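Catalytic domain of the nuclear inclusion protein A (nia) (Tobacco etch virus, PDB 1LVM) cleaves peptide bonds as a chymotrypsin-like cysteine protease of peptidase family C4, probably processing the viral polyprotein at specific sites. Local coordinates at residues 80-94 / 197-210. The protein carries 1 engineered substitution. Sequence-based numbering, arbitrary orientation.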
loop_
_atom_site.group_PDB
_atom_site.type_symbol
_atom_site.label_atom_id
_atom_site.label_comp_id
_atom_site.label_asym_id
_atom_site.label_seq_id
_atom_site.Cartn_x
_atom_site.Cartn_y
_atom_site.Cartn_z
ATOM N N LEU A 80 -3.814 18.571 2.238
ATOM C CA LEU A 80 -2.723 17.623 2.311
ATOM C C LEU A 80 -1.756 17.675 1.104
ATOM O O LEU A 80 -2.216 17.549 -0.025
ATOM C CB LEU A 80 -3.376 16.211 2.367
ATOM C CG LEU A 80 -3.403 15.198 3.516
ATOM C CD1 LEU A 80 -3.031 15.829 4.821
ATOM C CD2 LEU A 80 -4.742 14.441 3.542
ATOM N N GLN A 81 -0.454 17.797 1.337
ATOM C CA GLN A 81 0.506 17.699 0.264
ATOM C C GLN A 81 0.611 16.246 -0.244
ATOM O O GLN A 81 0.610 15.270 0.532
ATOM C CB GLN A 81 1.870 18.245 0.730
ATOM C CG GLN A 81 1.763 19.787 0.796
ATOM C CD GLN A 81 3.122 20.397 0.858
ATOM O OE1 GLN A 81 3.868 20.192 1.816
ATOM N NE2 GLN A 81 3.485 21.122 -0.189
ATOM N N GLN A 82 0.665 16.115 -1.564
ATOM C CA GLN A 82 0.687 14.828 -2.242
ATOM C C GLN A 82 1.823 14.763 -3.271
ATOM O O GLN A 82 2.133 15.764 -3.966
ATOM C CB GLN A 82 -0.605 14.679 -3.036
ATOM C CG GLN A 82 -1.905 14.753 -2.241
ATOM C CD GLN A 82 -3.059 15.157 -3.177
ATOM O OE1 GLN A 82 -2.988 16.257 -3.756
ATOM N NE2 GLN A 82 -4.080 14.257 -3.396
ATOM N N HIS A 83 2.435 13.595 -3.374
ATOM C CA HIS A 83 3.435 13.377 -4.410
ATOM C C HIS A 83 2.951 12.181 -5.224
ATOM O O HIS A 83 2.825 11.036 -4.736
ATOM C CB HIS A 83 4.868 13.108 -3.882
ATOM C CG HIS A 83 5.795 12.677 -4.969
ATOM N ND1 HIS A 83 6.752 13.502 -5.521
ATOM C CD2 HIS A 83 5.902 11.495 -5.608
ATOM C CE1 HIS A 83 7.418 12.839 -6.455
ATOM N NE2 HIS A 83 6.924 11.611 -6.529
ATOM N N LEU A 84 2.652 12.433 -6.481
ATOM C CA LEU A 84 2.129 11.364 -7.374
ATOM C C LEU A 84 3.217 10.505 -7.972
ATOM O O LEU A 84 4.237 11.030 -8.367
ATOM C CB LEU A 84 1.373 12.006 -8.568
ATOM C CG LEU A 84 0.292 13.006 -8.190
ATOM C CD1 LEU A 84 -0.239 13.793 -9.428
ATOM C CD2 LEU A 84 -0.795 12.219 -7.623
ATOM N N ILE A 85 2.981 9.181 -8.045
ATOM C CA ILE A 85 3.896 8.280 -8.700
ATOM C C ILE A 85 3.276 8.046 -10.115
ATOM O O ILE A 85 2.227 7.427 -10.334
ATOM C CB ILE A 85 3.993 6.882 -7.946
ATOM C CG1 ILE A 85 4.298 7.097 -6.435
ATOM C CG2 ILE A 85 5.118 6.020 -8.609
ATOM C CD1 ILE A 85 5.655 7.680 -6.185
ATOM N N ASP A 86 3.948 8.628 -11.083
ATOM C CA ASP A 86 3.547 8.603 -12.477
ATOM C C ASP A 86 3.141 7.220 -12.998
ATOM O O ASP A 86 3.903 6.254 -12.895
ATOM C CB ASP A 86 4.772 9.115 -13.285
ATOM C CG ASP A 86 4.397 9.844 -14.554
ATOM O OD1 ASP A 86 3.219 9.796 -14.953
ATOM O OD2 ASP A 86 5.303 10.473 -15.150
ATOM N N GLY A 87 1.949 7.128 -13.548
ATOM C CA GLY A 87 1.511 5.888 -14.161
ATOM C C GLY A 87 1.230 4.692 -13.282
ATOM O O GLY A 87 0.940 3.644 -13.836
ATOM N N ARG A 88 1.286 4.847 -11.955
ATOM C CA ARG A 88 1.082 3.730 -10.958
ATOM C C ARG A 88 -0.034 4.136 -9.985
ATOM O O ARG A 88 -0.272 5.321 -9.752
ATOM C CB ARG A 88 2.340 3.516 -10.052
ATOM C CG ARG A 88 3.499 2.764 -10.753
ATOM C CD ARG A 88 4.767 2.607 -9.925
ATOM N NE ARG A 88 5.523 1.362 -10.290
ATOM C CZ ARG A 88 6.388 1.313 -11.283
ATOM N NH1 ARG A 88 6.595 2.404 -11.984
ATOM N NH2 ARG A 88 7.068 0.197 -11.569
ATOM N N ASP A 89 -0.687 3.145 -9.391
ATOM C CA ASP A 89 -1.690 3.420 -8.360
ATOM C C ASP A 89 -0.931 3.621 -7.046
ATOM O O ASP A 89 -1.126 2.851 -6.054
ATOM C CB ASP A 89 -2.636 2.221 -8.232
ATOM C CG ASP A 89 -3.693 2.392 -7.136
ATOM O OD1 ASP A 89 -4.118 3.552 -6.859
ATOM O OD2 ASP A 89 -4.077 1.327 -6.544
ATOM N N MET A 90 -0.142 4.670 -6.975
ATOM C CA MET A 90 0.623 4.938 -5.751
ATOM C C MET A 90 0.799 6.416 -5.525
ATOM O O MET A 90 1.030 7.185 -6.479
ATOM C CB MET A 90 2.044 4.261 -5.818
ATOM C CG MET A 90 2.781 4.270 -4.432
ATOM S SD MET A 90 4.424 3.542 -4.518
ATOM C CE MET A 90 3.898 1.832 -4.334
ATOM N N ILE A 91 0.694 6.850 -4.279
ATOM C CA ILE A 91 0.849 8.294 -4.049
ATOM C C ILE A 91 1.481 8.442 -2.677
ATOM O O ILE A 91 1.385 7.534 -1.852
ATOM C CB ILE A 91 -0.604 8.956 -4.049
ATOM C CG1 ILE A 91 -0.547 10.522 -4.056
ATOM C CG2 ILE A 91 -1.448 8.468 -2.831
ATOM C CD1 ILE A 91 -1.951 11.120 -4.245
ATOM N N ILE A 92 2.170 9.550 -2.443
ATOM C CA ILE A 92 2.711 9.725 -1.062
ATOM C C ILE A 92 2.061 10.952 -0.478
ATOM O O ILE A 92 2.017 11.989 -1.128
ATOM C CB ILE A 92 4.228 9.945 -1.033
ATOM C CG1 ILE A 92 4.927 8.838 -1.806
ATOM C CG2 ILE A 92 4.721 10.038 0.452
ATOM C CD1 ILE A 92 6.450 9.113 -2.056
ATOM N N ILE A 93 1.489 10.799 0.710
ATOM C CA ILE A 93 0.863 11.930 1.442
ATOM C C ILE A 93 1.850 12.456 2.459
ATOM O O ILE A 93 2.486 11.649 3.194
ATOM C CB ILE A 93 -0.288 11.406 2.250
ATOM C CG1 ILE A 93 -1.322 10.788 1.322
ATOM C CG2 ILE A 93 -0.929 12.499 3.095
ATOM C CD1 ILE A 93 -2.420 10.061 2.144
ATOM N N ARG A 94 2.023 13.773 2.517
ATOM C CA ARG A 94 2.897 14.290 3.568
ATOM C C ARG A 94 1.932 14.696 4.700
ATOM O O ARG A 94 1.058 15.538 4.500
ATOM C CB ARG A 94 3.711 15.490 3.058
ATOM C CG ARG A 94 4.670 15.980 4.106
ATOM C CD ARG A 94 5.549 17.178 3.674
ATOM N NE ARG A 94 6.384 17.456 4.831
ATOM C CZ ARG A 94 7.663 17.120 4.950
ATOM N NH1 ARG A 94 8.290 16.512 3.957
ATOM N NH2 ARG A 94 8.301 17.332 6.096
ATOM N N LEU A 197 13.596 8.713 -3.588
ATOM C CA LEU A 197 12.427 9.591 -3.503
ATOM C C LEU A 197 12.001 9.848 -2.049
ATOM O O LEU A 197 11.651 10.966 -1.698
ATOM C CB LEU A 197 11.266 8.971 -4.305
ATOM C CG LEU A 197 9.937 9.739 -4.186
ATOM C CD1 LEU A 197 10.114 11.193 -4.777
ATOM C CD2 LEU A 197 8.913 8.984 -4.989
ATOM N N LEU A 198 12.024 8.819 -1.200
ATOM C CA LEU A 198 11.618 9.027 0.183
ATOM C C LEU A 198 12.565 9.811 1.028
ATOM O O LEU A 198 12.146 10.344 2.034
ATOM C CB LEU A 198 11.403 7.663 0.922
ATOM C CG LEU A 198 10.356 6.727 0.306
ATOM C CD1 LEU A 198 10.381 5.385 1.094
ATOM C CD2 LEU A 198 8.934 7.310 0.427
ATOM N N THR A 199 13.841 9.842 0.631
ATOM C CA THR A 199 14.891 10.486 1.428
ATOM C C THR A 199 15.563 11.705 0.824
ATOM O O THR A 199 16.484 12.224 1.427
ATOM C CB THR A 199 15.968 9.499 1.694
ATOM O OG1 THR A 199 16.486 9.056 0.422
ATOM C CG2 THR A 199 15.397 8.309 2.427
ATOM N N ASN A 200 15.101 12.176 -0.335
ATOM C CA ASN A 200 15.731 13.328 -1.005
ATOM C C ASN A 200 14.635 14.327 -1.395
ATOM O O ASN A 200 13.872 14.155 -2.365
ATOM C CB ASN A 200 16.530 12.819 -2.247
ATOM C CG ASN A 200 17.108 13.943 -3.109
ATOM O OD1 ASN A 200 16.734 15.102 -2.956
ATOM N ND2 ASN A 200 18.018 13.590 -4.048
ATOM N N GLN A 201 14.564 15.434 -0.674
ATOM C CA GLN A 201 13.491 16.333 -1.003
ATOM C C GLN A 201 13.567 16.914 -2.395
ATOM O O GLN A 201 12.553 17.249 -2.963
ATOM C CB GLN A 201 13.309 17.388 0.096
ATOM C CG GLN A 201 14.474 18.252 0.446
ATOM C CD GLN A 201 14.086 19.229 1.539
ATOM O OE1 GLN A 201 14.700 20.289 1.690
ATOM N NE2 GLN A 201 13.051 18.873 2.314
ATOM N N GLU A 202 14.754 16.935 -2.992
ATOM C CA GLU A 202 14.883 17.469 -4.357
ATOM C C GLU A 202 14.050 16.659 -5.355
ATOM O O GLU A 202 13.596 17.179 -6.380
ATOM C CB GLU A 202 16.344 17.417 -4.809
ATOM C CG GLU A 202 17.251 18.381 -4.108
ATOM C CD GLU A 202 17.004 19.789 -4.551
ATOM O OE1 GLU A 202 17.168 20.069 -5.762
ATOM O OE2 GLU A 202 16.643 20.607 -3.684
ATOM N N ALA A 203 13.856 15.379 -5.034
ATOM C CA ALA A 203 13.131 14.440 -5.883
ATOM C C ALA A 203 11.593 14.490 -5.742
ATOM O O ALA A 203 10.859 13.986 -6.595
ATOM C CB ALA A 203 13.634 13.014 -5.559
ATOM N N GLN A 204 11.137 15.093 -4.645
ATOM C CA GLN A 204 9.728 15.179 -4.364
ATOM C C GLN A 204 9.075 16.339 -5.119
ATOM O O GLN A 204 9.714 17.371 -5.324
ATOM C CB GLN A 204 9.549 15.299 -2.868
ATOM C CG GLN A 204 10.076 14.028 -2.167
ATOM C CD GLN A 204 10.461 14.264 -0.720
ATOM O OE1 GLN A 204 10.172 15.334 -0.163
ATOM N NE2 GLN A 204 11.120 13.261 -0.079
ATOM N N GLN A 205 7.826 16.143 -5.539
ATOM C CA GLN A 205 7.083 17.160 -6.305
ATOM C C GLN A 205 5.716 17.263 -5.679
ATOM O O GLN A 205 4.734 16.662 -6.127
ATOM C CB GLN A 205 7.015 16.719 -7.761
ATOM C CG GLN A 205 6.470 17.724 -8.724
ATOM C CD GLN A 205 6.660 17.239 -10.142
ATOM O OE1 GLN A 205 7.601 16.474 -10.404
ATOM N NE2 GLN A 205 5.808 17.666 -11.053
ATOM N N TRP A 206 5.645 18.088 -4.648
ATOM C CA TRP A 206 4.413 18.202 -3.902
ATOM C C TRP A 206 3.331 19.067 -4.505
ATOM O O TRP A 206 3.623 20.155 -4.954
ATOM C CB TRP A 206 4.721 18.751 -2.509
ATOM C CG TRP A 206 5.666 17.873 -1.714
ATOM C CD1 TRP A 206 7.016 18.084 -1.485
ATOM C CD2 TRP A 206 5.378 16.566 -1.188
ATOM N NE1 TRP A 206 7.577 16.975 -0.877
ATOM C CE2 TRP A 206 6.599 16.039 -0.675
ATOM C CE3 TRP A 206 4.219 15.796 -1.111
ATOM C CZ2 TRP A 206 6.685 14.781 -0.088
ATOM C CZ3 TRP A 206 4.312 14.511 -0.536
ATOM C CH2 TRP A 206 5.532 14.042 -0.039
ATOM N N VAL A 207 2.096 18.581 -4.513
ATOM C CA VAL A 207 0.954 19.361 -4.973
ATOM C C VAL A 207 -0.122 19.151 -3.908
ATOM O O VAL A 207 0.015 18.300 -3.047
ATOM C CB VAL A 207 0.385 18.870 -6.364
ATOM C CG1 VAL A 207 1.426 18.956 -7.407
ATOM C CG2 VAL A 207 -0.140 17.388 -6.251
ATOM N N SER A 208 -1.189 19.928 -3.930
ATOM C CA SER A 208 -2.265 19.661 -2.998
ATOM C C SER A 208 -3.638 19.823 -3.749
ATOM O O SER A 208 -3.707 20.512 -4.777
ATOM C CB SER A 208 -2.100 20.573 -1.769
ATOM O OG SER A 208 -2.479 21.898 -2.093
ATOM N N GLY A 209 -4.668 19.113 -3.292
ATOM C CA GLY A 209 -6.019 19.183 -3.854
ATOM C C GLY A 209 -6.238 18.198 -4.985
ATOM O O GLY A 209 -7.347 18.066 -5.498
ATOM N N TRP A 210 -5.197 17.451 -5.348
ATOM C CA TRP A 210 -5.349 16.537 -6.510
ATOM C C TRP A 210 -6.335 15.375 -6.353
ATOM O O TRP A 210 -6.417 14.780 -5.275
ATOM C CB TRP A 210 -3.941 16.018 -6.885
ATOM C CG TRP A 210 -3.883 15.107 -8.100
ATOM C CD1 TRP A 210 -3.672 15.489 -9.399
ATOM C CD2 TRP A 210 -4.189 13.698 -8.140
ATOM N NE1 TRP A 210 -3.847 14.401 -10.243
ATOM C CE2 TRP A 210 -4.163 13.296 -9.497
ATOM C CE3 TRP A 210 -4.493 12.739 -7.154
ATOM C CZ2 TRP A 210 -4.431 11.964 -9.900
ATOM C CZ3 TRP A 210 -4.755 11.433 -7.539
ATOM C CH2 TRP A 210 -4.723 11.048 -8.903
HETATM O O HOH W 1 -4.721 17.220 -1.112
HETATM O O HOH W 2 1.939 21.706 -2.424
HETATM O O HOH W 3 3.512 14.956 -7.788
#
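The indole of Trp206 is held between two methylenes. His83 CB lies over one face of its six-membered ring, 4.0 Å from the centroid, and Arg94 CB lies over the opposite face. Both make CH-pi contacts. Ile92 O meets the ring edge at Trp206 CZ3. Trp206 NE1 donates to Gln204 OE1, and Gln204 NE2 donates to Leu197 O; the two bonds link the indole to the last turn of helix 194-199.

The His83 imidazole carries Leu197 CD1 over one face, 3.9 Å from the ring centroid. Above the opposite face, toward the rim, lies a water that links Leu84 N to Gln205 O. At the edge, Gln205 N donates to ND1, 2.9 Å away and in the ring plane. ND1 therefore acts as an acceptor. With CG anti to the backbone N (chi1 171°), the ring stands beside Gln205. Ile92 CD1 meets Leu197 CD2 tip to tip.

Leu84 lays both methyls over one face of Trp210. CD1 is 3.8 Å from the centroid of the five-membered ring. Gln82 NE2 lies at the indole edge, near its plane.

Between these rings runs the backbone pairing. Gln82 and Val207 form an antiparallel hydrogen-bonded pair. Gln82 N donates to Val207 O at 2.7 Å. Val207 N returns a bond to Gln82 O. Strand 206-208, late in the chain, thereby adds an outer strand beside 81-84 in the N-terminal sheet of this chymotrypsin-type fold. The hairpin turn beyond strand 81-84 leads to Asp89, which packs on an aromatic side chain of the bound peptide.

The buried amide of Gln82 grips the Trp210 backbone twice. OE1 takes Trp210 N on a lone pair, and NE2 donates to Trp210 O almost straight (174°). Asn59 ND2 also donates to Trp210 O. A water bridges Leu80 O and Gly209 N.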